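Local coordinates for D-methionine-binding lipoprotein MetQ (Escherichia coli, PDB 4YAH) that serves as the substrate-binding component of an ATP-driven D-methionine permease, at residues 36-41 against 203-208; 45-50 against 61-66; 74-79 against 230-235; 110-115 against 261-266; 130-135 against 194-199. All blocks are in the same frame, centred on the assembly; numbering follows the deposited sequence.

Contact 1 (36-41 against 203-208); sequences GVIVGA and TTYASQ
Ile38, closing strand 32-38, meets helix 203-206 through its branch methyl CG2. This methyl lies anti to the backbone N and comes within 3.5 Å of Thr204 CG2, tighter than two methyls normally pack; the two side chains cross at about a right angle. Ile38 CG2 also reaches Tyr205 CE2 at 4.0 Å, while Thr204 CG2 covers the centre of one face of the same ring. At Val39 the contact turns polar: its carbonyl O accepts a hydrogen bond of 3.1 Å from Gln208 NE2, close to straight at 159°. The oxygen lies in the plane of the Gln208 amide, but the nitrogen stands well above the plane of the Val39 carbonyl. NE2 has a second partner in Asn67 OD1, which probably fixes the rotation of this amide. Water 1 donates to Val39 O at 2.8 Å and to Thr204 O at 3.1 Å; Ser207 OG donates to that same Thr204 O. Gly40, the N-cap of helix 41-57, passes so close to Gln208 CG that a side chain would be pressed against it. Beyond it, Ala41 CB rests on Ser207 OG at 3.5 Å. Thr204 OG1 is engaged elsewhere, by Glu42, Tyr69 and the amino group of the bound methionine. The end of strand 32-38 and the segment after strand 196-201, one from each lobe, meet beside the ligand, as at the interdomain cleft of periplasmic binding proteins.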
# COMPACT_ATOMS: atom_id res chain seq x y z
N GLY A 36 -0.38 -6.45 13.06
CA GLY A 36 -0.49 -7.06 11.74
C GLY A 36 0.23 -6.28 10.67
O GLY A 36 0.07 -5.06 10.55
N VAL A 37 1.04 -6.99 9.88
CA VAL A 37 1.85 -6.41 8.81
C VAL A 37 1.82 -7.33 7.60
O VAL A 37 1.40 -8.49 7.71
CB VAL A 37 3.32 -6.18 9.25
CG1 VAL A 37 3.35 -5.28 10.48
CG2 VAL A 37 4.02 -7.48 9.58
N ILE A 38 2.25 -6.83 6.45
CA ILE A 38 2.26 -7.64 5.23
C ILE A 38 3.63 -8.25 4.98
O ILE A 38 4.66 -7.57 5.13
CB ILE A 38 1.85 -6.82 4.00
CG1 ILE A 38 0.62 -5.96 4.28
CG2 ILE A 38 1.60 -7.75 2.81
CD1 ILE A 38 -0.61 -6.74 4.65
N VAL A 39 3.66 -9.52 4.56
CA VAL A 39 4.92 -10.19 4.29
C VAL A 39 5.68 -9.49 3.18
O VAL A 39 5.09 -8.87 2.31
CB VAL A 39 4.73 -11.67 3.91
CG1 VAL A 39 4.09 -12.41 5.01
CG2 VAL A 39 3.87 -11.81 2.68
N GLY A 40 7.00 -9.60 3.24
CA GLY A 40 7.86 -8.96 2.27
C GLY A 40 8.59 -7.82 2.93
O GLY A 40 8.86 -7.85 4.13
N ALA A 41 8.89 -6.80 2.14
CA ALA A 41 9.73 -5.73 2.61
C ALA A 41 9.06 -4.97 3.75
O ALA A 41 9.75 -4.43 4.61
CB ALA A 41 10.07 -4.79 1.48
N THR A 203 3.71 -1.19 -3.99
CA THR A 203 5.08 -1.52 -3.66
C THR A 203 5.17 -2.65 -2.64
O THR A 203 6.15 -3.39 -2.67
CB THR A 203 5.81 -0.28 -3.18
OG1 THR A 203 5.67 0.73 -4.18
CG2 THR A 203 7.28 -0.55 -2.95
N THR A 204 4.14 -2.79 -1.80
CA THR A 204 3.97 -3.95 -0.90
C THR A 204 4.29 -5.27 -1.59
O THR A 204 5.09 -6.08 -1.13
CB THR A 204 2.51 -4.08 -0.39
OG1 THR A 204 2.05 -2.82 0.12
CG2 THR A 204 2.41 -5.14 0.68
N TYR A 205 3.63 -5.47 -2.73
CA TYR A 205 3.70 -6.72 -3.47
C TYR A 205 4.77 -6.69 -4.56
O TYR A 205 5.40 -7.71 -4.80
CB TYR A 205 2.31 -7.04 -4.03
CG TYR A 205 1.27 -7.16 -2.92
CD1 TYR A 205 0.29 -6.20 -2.75
CD2 TYR A 205 1.30 -8.24 -2.04
CE1 TYR A 205 -0.65 -6.30 -1.72
CE2 TYR A 205 0.37 -8.36 -1.00
CZ TYR A 205 -0.60 -7.38 -0.86
OH TYR A 205 -1.54 -7.48 0.16
N ALA A 206 5.02 -5.53 -5.18
CA ALA A 206 6.14 -5.40 -6.12
C ALA A 206 7.46 -5.80 -5.47
O ALA A 206 8.31 -6.46 -6.07
CB ALA A 206 6.23 -3.99 -6.64
N SER A 207 7.61 -5.43 -4.20
CA SER A 207 8.85 -5.71 -3.49
C SER A 207 9.04 -7.21 -3.22
O SER A 207 10.15 -7.67 -3.02
CB SER A 207 8.89 -4.95 -2.16
OG SER A 207 7.99 -5.52 -1.25
N GLN A 208 7.95 -7.98 -3.22
CA GLN A 208 8.04 -9.42 -3.01
C GLN A 208 8.79 -10.12 -4.14
O GLN A 208 9.39 -11.17 -3.91
CB GLN A 208 6.65 -10.03 -2.86
CG GLN A 208 5.92 -9.56 -1.61
CD GLN A 208 4.55 -10.18 -1.47
OE1 GLN A 208 4.07 -10.85 -2.39
NE2 GLN A 208 3.89 -9.94 -0.35
O HOH W 1 5.76 -6.14 1.87

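Contact 2 (45-50 against 61-66); sequences VAEVAQ and VELVTF
Gln50 reaches across from helix 41-57 to the backbone of Val61, its NE2 giving the carbonyl O a hydrogen bond of 2.8 Å. The bond is nearly straight, 172° at the hydrogen; the oxygen lies in the amide plane of Gln50, whereas NE2 is tilted 33° from the carbonyl plane. With CG anti to the backbone N and the chain extended beyond it, the side chain spans the distance to the strand, passing obliquely over Val61. Beside this polar bridge sits Leu63. Its CD1 packs on Glu47 CG at 3.7 Å, with the two side chains at about a right angle, and both of its methyls approach Ala46 CB at 4.0 Å. Two waters widen the polar link. Water 2 accepts from Gln50 NE2 at 3.1 Å and from Leu63 N at 3.0 Å, and water 3 joins Gln50 O to Val61 N. Further out, the beta-alpha-beta unit sets the positions: the helix runs almost antiparallel to strand 60-66, and Glu62, Val64 and Phe66 hold that strand to strand 32-38 through backbone bonds. Another side of the helix, through Val45 and Val48, packs on helix 253-262. Strand 60-66 is an outermost strand of its sheet, and on this edge Val61 O is met by the glutamine amide, and Val61 N and Leu63 N by waters.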
# COMPACT_ATOMS: atom_id res chain seq x y z
N VAL A 45 10.67 -4.02 7.50
CA VAL A 45 10.69 -2.70 8.13
C VAL A 45 10.06 -2.81 9.51
O VAL A 45 10.56 -2.22 10.47
CB VAL A 45 9.96 -1.67 7.26
CG1 VAL A 45 9.86 -0.32 7.94
CG2 VAL A 45 10.70 -1.51 5.92
N ALA A 46 8.97 -3.55 9.62
CA ALA A 46 8.27 -3.71 10.89
C ALA A 46 9.17 -4.42 11.90
O ALA A 46 9.09 -4.14 13.11
CB ALA A 46 6.98 -4.48 10.71
N GLU A 47 10.01 -5.33 11.41
CA GLU A 47 10.95 -6.01 12.29
C GLU A 47 11.92 -5.01 12.92
O GLU A 47 12.33 -5.18 14.06
CB GLU A 47 11.71 -7.11 11.52
CG GLU A 47 10.86 -8.35 11.30
CD GLU A 47 11.62 -9.49 10.65
OE1 GLU A 47 12.86 -9.38 10.53
OE2 GLU A 47 10.97 -10.48 10.28
N VAL A 48 12.27 -3.96 12.20
CA VAL A 48 13.15 -2.94 12.76
C VAL A 48 12.39 -2.18 13.86
O VAL A 48 12.95 -1.88 14.92
CB VAL A 48 13.66 -1.99 11.68
CG1 VAL A 48 14.51 -0.88 12.26
CG2 VAL A 48 14.47 -2.79 10.66
N ALA A 49 11.10 -1.90 13.62
CA ALA A 49 10.27 -1.22 14.63
C ALA A 49 10.14 -2.06 15.88
O ALA A 49 10.18 -1.56 17.00
CB ALA A 49 8.90 -0.90 14.07
N GLN A 50 9.96 -3.36 15.67
CA GLN A 50 9.91 -4.34 16.75
C GLN A 50 11.18 -4.25 17.59
O GLN A 50 11.13 -4.27 18.82
CB GLN A 50 9.75 -5.73 16.15
CG GLN A 50 9.76 -6.89 17.11
CD GLN A 50 9.69 -8.21 16.35
OE1 GLN A 50 10.50 -8.47 15.47
NE2 GLN A 50 8.68 -9.02 16.64
N VAL A 61 6.80 -6.69 21.13
CA VAL A 61 5.96 -6.64 19.93
C VAL A 61 6.00 -7.96 19.15
O VAL A 61 7.07 -8.45 18.80
CB VAL A 61 6.42 -5.50 19.00
CG1 VAL A 61 5.59 -5.48 17.71
CG2 VAL A 61 6.32 -4.16 19.74
N GLU A 62 4.82 -8.51 18.90
CA GLU A 62 4.66 -9.69 18.07
C GLU A 62 4.12 -9.28 16.72
O GLU A 62 3.05 -8.68 16.65
CB GLU A 62 3.72 -10.70 18.73
CG GLU A 62 3.56 -11.96 17.92
CD GLU A 62 2.62 -12.96 18.57
OE1 GLU A 62 2.31 -12.79 19.77
OE2 GLU A 62 2.20 -13.91 17.89
N LEU A 63 4.83 -9.61 15.64
CA LEU A 63 4.34 -9.35 14.30
C LEU A 63 3.49 -10.52 13.83
O LEU A 63 3.90 -11.68 13.93
CB LEU A 63 5.49 -9.09 13.34
CG LEU A 63 6.40 -7.93 13.75
CD1 LEU A 63 7.56 -7.81 12.77
CD2 LEU A 63 5.63 -6.60 13.85
N VAL A 64 2.27 -10.22 13.41
CA VAL A 64 1.39 -11.20 12.80
C VAL A 64 1.36 -10.87 11.32
O VAL A 64 0.99 -9.76 10.96
CB VAL A 64 -0.01 -11.15 13.39
CG1 VAL A 64 -0.92 -12.19 12.76
CG2 VAL A 64 0.05 -11.36 14.91
N THR A 65 1.74 -11.83 10.48
CA THR A 65 1.92 -11.52 9.06
C THR A 65 0.72 -11.96 8.23
O THR A 65 0.07 -12.97 8.52
CB THR A 65 3.18 -12.18 8.48
OG1 THR A 65 3.10 -13.61 8.59
CG2 THR A 65 4.42 -11.68 9.20
N PHE A 66 0.46 -11.16 7.20
CA PHE A 66 -0.64 -11.35 6.26
C PHE A 66 -0.07 -11.17 4.86
O PHE A 66 1.00 -10.60 4.70
CB PHE A 66 -1.76 -10.34 6.50
CG PHE A 66 -2.42 -10.45 7.85
CD1 PHE A 66 -3.56 -11.21 8.00
CD2 PHE A 66 -1.88 -9.80 8.95
CE1 PHE A 66 -4.16 -11.33 9.26
CE2 PHE A 66 -2.47 -9.92 10.19
CZ PHE A 66 -3.61 -10.68 10.34
O HOH W 2 7.08 -11.51 15.90
O HOH W 3 9.54 -5.83 20.61

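Contact 3 (74-79 against 230-235); sequences EALSKG and LIVTRE
Arg234 and Leu76 cross obliquely where helix 71-78 ends over strand 229-234 in the alpha/beta lobe built on the six-stranded sheet. The helix closes in a Schellman motif at Gly79, whose backbone angles would press a CB into the carbonyl before it. The Arg234 chain bends at chi3 (-58°), which sets NE; the guanidinium meets the helix end edge-on, with Leu76 O close to the guanidinium plane and NH1 in the plane of the carbonyl. The bond is 2.9 Å from Arg234 NH1 to Leu76 O. Gly79 N donates to the same Leu76 O at 3.1 Å, so two N-H groups grip one carbonyl, and the positive charge probably complements the negative end of the helix. The arginine is held in turn by a salt bridge from NE to Asp236. An alanine in place of Arg234 would probably leave Leu76 O with Gly79 N as its remaining donor here and Asp236 without its charged mate. With CG anti to the backbone N (chi1 177°), the methyls of Leu76 reach the strand. CD1 approaches the arginine, 3.7 Å from Arg234 NH1, while CD2 drops onto the strand backbone, 3.5 Å from Val232 O and 3.9 Å from Val232 CG1.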
# COMPACT_ATOMS: atom_id res chain seq x y z
N GLU A 74 -9.98 -7.30 9.53
CA GLU A 74 -10.86 -8.27 10.20
C GLU A 74 -10.26 -8.71 11.53
O GLU A 74 -10.94 -8.75 12.56
CB GLU A 74 -11.11 -9.50 9.32
CG GLU A 74 -11.83 -9.20 8.01
CD GLU A 74 -12.34 -10.45 7.30
OE1 GLU A 74 -12.06 -11.58 7.78
OE2 GLU A 74 -13.03 -10.31 6.27
N ALA A 75 -8.98 -9.03 11.49
CA ALA A 75 -8.26 -9.51 12.66
C ALA A 75 -8.26 -8.44 13.75
O ALA A 75 -8.47 -8.73 14.92
CB ALA A 75 -6.84 -9.88 12.28
N LEU A 76 -8.02 -7.21 13.35
CA LEU A 76 -8.02 -6.09 14.28
C LEU A 76 -9.39 -5.88 14.90
O LEU A 76 -9.51 -5.74 16.11
CB LEU A 76 -7.56 -4.82 13.57
CG LEU A 76 -7.56 -3.54 14.39
CD1 LEU A 76 -6.71 -3.69 15.64
CD2 LEU A 76 -7.09 -2.38 13.54
N SER A 77 -10.42 -5.85 14.06
CA SER A 77 -11.79 -5.61 14.51
C SER A 77 -12.23 -6.67 15.51
O SER A 77 -12.89 -6.37 16.51
CB SER A 77 -12.74 -5.61 13.32
OG SER A 77 -14.07 -5.40 13.76
N LYS A 78 -11.84 -7.92 15.24
CA LYS A 78 -12.23 -9.04 16.09
C LYS A 78 -11.41 -9.15 17.36
O LYS A 78 -11.72 -9.97 18.24
CB LYS A 78 -12.11 -10.34 15.30
CG LYS A 78 -13.32 -10.62 14.42
CD LYS A 78 -12.95 -11.44 13.18
CE LYS A 78 -12.09 -12.66 13.51
NZ LYS A 78 -11.78 -13.45 12.28
N GLY A 79 -10.35 -8.35 17.46
CA GLY A 79 -9.49 -8.35 18.62
C GLY A 79 -8.38 -9.38 18.57
O GLY A 79 -7.71 -9.60 19.58
N LEU A 230 -0.53 4.01 7.43
CA LEU A 230 -0.97 4.30 8.79
C LEU A 230 -0.75 3.12 9.71
O LEU A 230 -0.77 1.97 9.27
CB LEU A 230 -2.47 4.63 8.80
CG LEU A 230 -2.97 5.66 7.81
CD1 LEU A 230 -4.48 5.56 7.72
CD2 LEU A 230 -2.54 7.04 8.24
N ILE A 231 -0.57 3.42 10.99
CA ILE A 231 -0.76 2.44 12.06
C ILE A 231 -2.18 2.68 12.52
O ILE A 231 -2.58 3.84 12.75
CB ILE A 231 0.24 2.61 13.19
CG1 ILE A 231 1.65 2.36 12.66
CG2 ILE A 231 -0.05 1.62 14.34
CD1 ILE A 231 2.76 2.94 13.51
N VAL A 232 -2.96 1.60 12.58
CA VAL A 232 -4.38 1.65 12.85
C VAL A 232 -4.74 0.72 14.00
O VAL A 232 -4.22 -0.40 14.09
CB VAL A 232 -5.17 1.27 11.61
CG1 VAL A 232 -6.63 1.15 11.89
CG2 VAL A 232 -4.95 2.31 10.54
N THR A 233 -5.64 1.19 14.86
CA THR A 233 -6.16 0.40 15.98
C THR A 233 -7.67 0.45 15.98
O THR A 233 -8.27 1.12 15.14
CB THR A 233 -5.68 0.91 17.35
OG1 THR A 233 -6.27 2.19 17.62
CG2 THR A 233 -4.17 1.02 17.40
N ARG A 234 -8.29 -0.21 16.95
CA ARG A 234 -9.71 -0.00 17.19
C ARG A 234 -9.89 1.31 17.94
O ARG A 234 -8.95 1.83 18.54
CB ARG A 234 -10.32 -1.15 18.00
CG ARG A 234 -10.28 -2.51 17.31
CD ARG A 234 -10.88 -3.57 18.23
NE ARG A 234 -10.16 -3.61 19.49
CZ ARG A 234 -9.01 -4.24 19.69
NH1 ARG A 234 -8.43 -4.94 18.71
NH2 ARG A 234 -8.43 -4.18 20.88
N GLU A 235 -11.09 1.87 17.87
CA GLU A 235 -11.43 3.03 18.67
C GLU A 235 -11.14 2.75 20.15
O GLU A 235 -10.62 3.62 20.86
CB GLU A 235 -12.90 3.40 18.46
CG GLU A 235 -13.44 4.49 19.39
CD GLU A 235 -12.81 5.85 19.17
OE1 GLU A 235 -12.37 6.13 18.03
OE2 GLU A 235 -12.75 6.64 20.14

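Contact 4 (110-115 against 261-266); sequences FVYPIA and KVFNGG. With MET (methionine), chain B.
Gly266 O is approached from several directions at once by Tyr112, Pro113 and a water. Pro113 CD lies 3.3 Å from this Gly266 O, and Tyr112 CA points its hydrogen at it in a C-H...O contact of 3.6 Å. Water 4 donates to the same oxygen at 2.9 Å and to Pro113 O at 2.7 Å. A type I' turn, closed by Gly266 N to Phe263 O, presents the carbonyl; a side chain on Gly266 would clash with that Phe263 O. The turn begins at Phe263, whose ring receives the edge of Tyr112. Tyr112 CE1 stands 3.5 Å above one face of Phe263, offset toward its rim, in an edge-to-face pair with planes at 59°. Phe110 CB covers one face of the tyrosine ring, and the bound methionine lies alongside the ring, its N 3.8 Å from Tyr112 CD2. An alanine in place of Tyr112 would probably leave the Phe263 face without its edge partner and open a gap beside the methionine amino group. Across these segments no direct hydrogen bond forms, and the polar ends of the methionine are met by Arg144, Asn202, Asn229 and Thr204. Tyr112 thus probably contributes to the pocket mainly by shape, its ring backed by Phe263 and its backbone by the Gly266 carbonyl.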
# COMPACT_ATOMS: atom_id res chain seq x y z
N PHE A 110 4.85 5.45 6.07
CA PHE A 110 5.46 5.95 4.83
C PHE A 110 4.45 6.13 3.71
O PHE A 110 3.42 5.45 3.66
CB PHE A 110 6.57 5.01 4.33
CG PHE A 110 7.63 4.75 5.35
CD1 PHE A 110 8.68 5.65 5.53
CD2 PHE A 110 7.59 3.62 6.14
CE1 PHE A 110 9.66 5.42 6.48
CE2 PHE A 110 8.57 3.39 7.11
CZ PHE A 110 9.60 4.29 7.27
N VAL A 111 4.75 7.06 2.80
CA VAL A 111 4.12 7.08 1.49
C VAL A 111 4.94 6.14 0.60
O VAL A 111 6.17 6.19 0.63
CB VAL A 111 4.08 8.48 0.85
CG1 VAL A 111 3.32 8.44 -0.47
CG2 VAL A 111 3.47 9.51 1.79
N TYR A 112 4.25 5.30 -0.18
CA TYR A 112 4.88 4.35 -1.10
C TYR A 112 4.39 4.66 -2.50
O TYR A 112 3.40 4.09 -2.95
CB TYR A 112 4.52 2.92 -0.72
CG TYR A 112 5.07 2.43 0.59
CD1 TYR A 112 6.42 2.19 0.76
CD2 TYR A 112 4.22 2.17 1.65
CE1 TYR A 112 6.92 1.71 1.96
CE2 TYR A 112 4.71 1.69 2.86
CZ TYR A 112 6.07 1.46 3.00
OH TYR A 112 6.57 0.98 4.18
N PRO A 113 5.06 5.61 -3.19
CA PRO A 113 4.52 6.01 -4.49
C PRO A 113 4.41 4.81 -5.43
O PRO A 113 5.35 4.03 -5.55
CB PRO A 113 5.52 7.06 -4.98
CG PRO A 113 6.11 7.64 -3.70
CD PRO A 113 6.23 6.40 -2.81
N ILE A 114 3.24 4.64 -6.02
CA ILE A 114 2.95 3.43 -6.76
C ILE A 114 3.44 3.56 -8.20
O ILE A 114 3.50 4.66 -8.75
CB ILE A 114 1.45 3.11 -6.72
CG1 ILE A 114 1.20 1.64 -7.03
CG2 ILE A 114 0.65 4.06 -7.60
CD1 ILE A 114 -0.23 1.21 -6.72
N ALA A 115 3.80 2.42 -8.79
CA ALA A 115 4.39 2.42 -10.13
C ALA A 115 3.72 1.41 -11.05
O ALA A 115 3.04 0.49 -10.60
CB ALA A 115 5.87 2.14 -10.04
N LYS A 261 16.41 1.93 2.38
CA LYS A 261 17.29 0.94 1.78
C LYS A 261 16.48 -0.10 1.00
O LYS A 261 16.64 -0.24 -0.21
CB LYS A 261 18.13 0.27 2.85
CG LYS A 261 19.27 -0.59 2.33
CD LYS A 261 20.24 0.23 1.49
CE LYS A 261 21.65 -0.36 1.51
NZ LYS A 261 21.65 -1.83 1.21
N VAL A 262 15.61 -0.82 1.69
CA VAL A 262 14.92 -1.94 1.06
C VAL A 262 13.97 -1.49 -0.04
O VAL A 262 13.77 -2.22 -1.01
CB VAL A 262 14.16 -2.80 2.09
CG1 VAL A 262 12.94 -2.08 2.62
CG2 VAL A 262 13.75 -4.15 1.47
N PHE A 263 13.40 -0.28 0.06
CA PHE A 263 12.50 0.21 -1.00
C PHE A 263 13.23 1.10 -2.01
O PHE A 263 12.59 1.76 -2.83
CB PHE A 263 11.30 0.96 -0.39
CG PHE A 263 10.36 0.06 0.34
CD1 PHE A 263 9.60 -0.86 -0.35
CD2 PHE A 263 10.23 0.12 1.73
CE1 PHE A 263 8.73 -1.72 0.32
CE2 PHE A 263 9.36 -0.72 2.40
CZ PHE A 263 8.61 -1.64 1.70
N ASN A 264 14.56 1.14 -1.93
CA ASN A 264 15.36 1.88 -2.90
C ASN A 264 14.80 3.30 -3.15
O ASN A 264 14.54 3.70 -4.29
CB ASN A 264 15.43 1.07 -4.20
CG ASN A 264 16.36 1.68 -5.23
OD1 ASN A 264 17.41 2.22 -4.88
ND2 ASN A 264 15.97 1.60 -6.50
N GLY A 265 14.60 4.05 -2.06
CA GLY A 265 14.13 5.43 -2.15
C GLY A 265 12.63 5.58 -2.37
O GLY A 265 12.12 6.69 -2.46
N GLY A 266 11.91 4.46 -2.41
CA GLY A 266 10.49 4.49 -2.68
C GLY A 266 9.61 4.59 -1.44
O GLY A 266 8.43 4.27 -1.51
N MET B . 1.23 -0.14 1.11
CA MET B . 0.10 0.08 0.20
C MET B . 0.36 1.32 -0.62
O MET B . 0.70 2.35 -0.03
CB MET B . -1.21 0.23 0.98
CG MET B . -2.46 0.27 0.12
SD MET B . -3.99 0.46 1.05
CE MET B . -4.16 -1.18 1.74
OXT MET B . 0.20 1.30 -1.85
O HOH W 4 6.88 2.91 -3.56

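Contact 5 (130-135 against 194-199); sequences GSQVAV and AQIALA
In the five-stranded sheet of the second lobe, parallel strands 132-136 and 196-201 lie side by side, Gln132 paired with Ile196 and Ala134 with Ala199. Ala134 N donates to Leu198 O at 2.8 Å, and Ala197 N to Gln132 O at 3.0 Å. The bond from Ala197 N is regular, but the next one goes to Leu198 O, one residue further than regular pairing would give; Ala197, with psi -18°, takes up the extra residue, and the buried Leu198 N has no partner in the model. On one face Val133 and Leu198 lie alongside each other, pointing the same way, with Val133 CG1 4.0 Å from Leu198 CD2. On the other face Ala134 CB meets Ala199 CB at 4.0 Å. Ala134 CB also touches Ile196 CG2 at 4.1 Å. Near the start of the strands the contact becomes more polar. Gln132, its chain extended, runs at about a right angle to Ile196, with OE1 3.5 Å from Ile196 CD1, and its amide reaches Gln195 CB. Water 5 links Gly130 O to Gln195 OE1. Parallel strands covered by helices, here 187-190 over Ala134 and 139-151 against Val135, fit the alpha/beta lobe of a periplasmic-binding-protein fold.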
# COMPACT_ATOMS: atom_id res chain seq x y z
N GLY A 130 -5.17 -2.51 -27.54
CA GLY A 130 -5.87 -3.69 -27.04
C GLY A 130 -5.17 -4.38 -25.89
O GLY A 130 -5.62 -5.43 -25.43
N SER A 131 -4.08 -3.80 -25.40
CA SER A 131 -3.30 -4.43 -24.35
C SER A 131 -4.11 -4.50 -23.06
O SER A 131 -4.87 -3.58 -22.75
CB SER A 131 -2.02 -3.66 -24.09
OG SER A 131 -1.04 -3.93 -25.07
N GLN A 132 -3.94 -5.59 -22.33
CA GLN A 132 -4.50 -5.66 -20.98
C GLN A 132 -3.56 -4.99 -19.99
O GLN A 132 -2.34 -5.21 -20.01
CB GLN A 132 -4.77 -7.11 -20.58
CG GLN A 132 -5.89 -7.76 -21.38
CD GLN A 132 -6.13 -9.19 -20.97
OE1 GLN A 132 -5.82 -9.58 -19.85
NE2 GLN A 132 -6.67 -9.98 -21.89
N VAL A 133 -4.15 -4.18 -19.12
CA VAL A 133 -3.41 -3.46 -18.10
C VAL A 133 -4.02 -3.85 -16.76
O VAL A 133 -5.20 -3.62 -16.54
CB VAL A 133 -3.49 -1.94 -18.30
CG1 VAL A 133 -2.78 -1.21 -17.17
CG2 VAL A 133 -2.90 -1.57 -19.66
N ALA A 134 -3.21 -4.45 -15.89
CA ALA A 134 -3.71 -4.94 -14.61
C ALA A 134 -3.60 -3.86 -13.54
O ALA A 134 -2.59 -3.14 -13.48
CB ALA A 134 -2.96 -6.19 -14.18
N VAL A 135 -4.64 -3.75 -12.72
CA VAL A 135 -4.67 -2.83 -11.61
C VAL A 135 -5.34 -3.48 -10.40
O VAL A 135 -6.11 -4.43 -10.54
CB VAL A 135 -5.44 -1.54 -11.96
CG1 VAL A 135 -4.79 -0.83 -13.15
CG2 VAL A 135 -6.89 -1.87 -12.28
N ALA A 194 0.11 -14.11 -20.30
CA ALA A 194 0.46 -13.90 -21.69
C ALA A 194 -0.11 -12.62 -22.26
O ALA A 194 0.45 -12.06 -23.20
CB ALA A 194 0.01 -15.10 -22.53
N GLN A 195 -1.22 -12.14 -21.71
CA GLN A 195 -1.86 -10.95 -22.26
C GLN A 195 -1.65 -9.66 -21.43
O GLN A 195 -2.03 -8.58 -21.88
CB GLN A 195 -3.36 -11.20 -22.41
CG GLN A 195 -3.70 -12.30 -23.42
CD GLN A 195 -3.11 -12.06 -24.81
OE1 GLN A 195 -2.99 -10.92 -25.27
NE2 GLN A 195 -2.73 -13.15 -25.48
N ILE A 196 -1.02 -9.76 -20.26
CA ILE A 196 -0.84 -8.57 -19.41
C ILE A 196 0.43 -7.81 -19.78
O ILE A 196 1.54 -8.26 -19.53
CB ILE A 196 -0.81 -8.96 -17.91
CG1 ILE A 196 -2.11 -9.66 -17.51
CG2 ILE A 196 -0.53 -7.75 -17.05
CD1 ILE A 196 -3.32 -8.81 -17.54
N ALA A 197 0.24 -6.65 -20.39
CA ALA A 197 1.34 -5.85 -20.91
C ALA A 197 1.91 -4.86 -19.91
O ALA A 197 3.03 -4.37 -20.07
CB ALA A 197 0.87 -5.09 -22.15
N LEU A 198 1.12 -4.59 -18.87
CA LEU A 198 1.41 -3.52 -17.94
C LEU A 198 0.60 -3.79 -16.68
O LEU A 198 -0.54 -4.23 -16.77
CB LEU A 198 1.04 -2.18 -18.57
CG LEU A 198 1.28 -0.89 -17.80
CD1 LEU A 198 2.77 -0.65 -17.59
CD2 LEU A 198 0.66 0.27 -18.58
N ALA A 199 1.21 -3.56 -15.52
CA ALA A 199 0.50 -3.69 -14.24
C ALA A 199 0.87 -2.55 -13.29
O ALA A 199 2.05 -2.24 -13.12
CB ALA A 199 0.82 -5.02 -13.58
O HOH W 5 -4.83 -8.43 -24.79

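Overall arrangement
Contacts 2 and 3 dress the same six-stranded sheet with helices, contact 2 at an outermost strand and contact 3 further in, and in each a long polar side chain bonds to a backbone carbonyl. Contact 5 lies in the other lobe, about 34 Å between centres from either of them, and is held by strand-to-strand backbone bonds with apolar packing. Contacts 1 and 4 lie nearest the middle of the molecule, at the ligand, each supplying a pocket residue; they touch where Ala41 and Thr203 meet the ring of Phe263. Waters bridge every contact except contact 3. Contacts 4 and 5 are buried, whereas contacts 1, 2 and 3 are partly so.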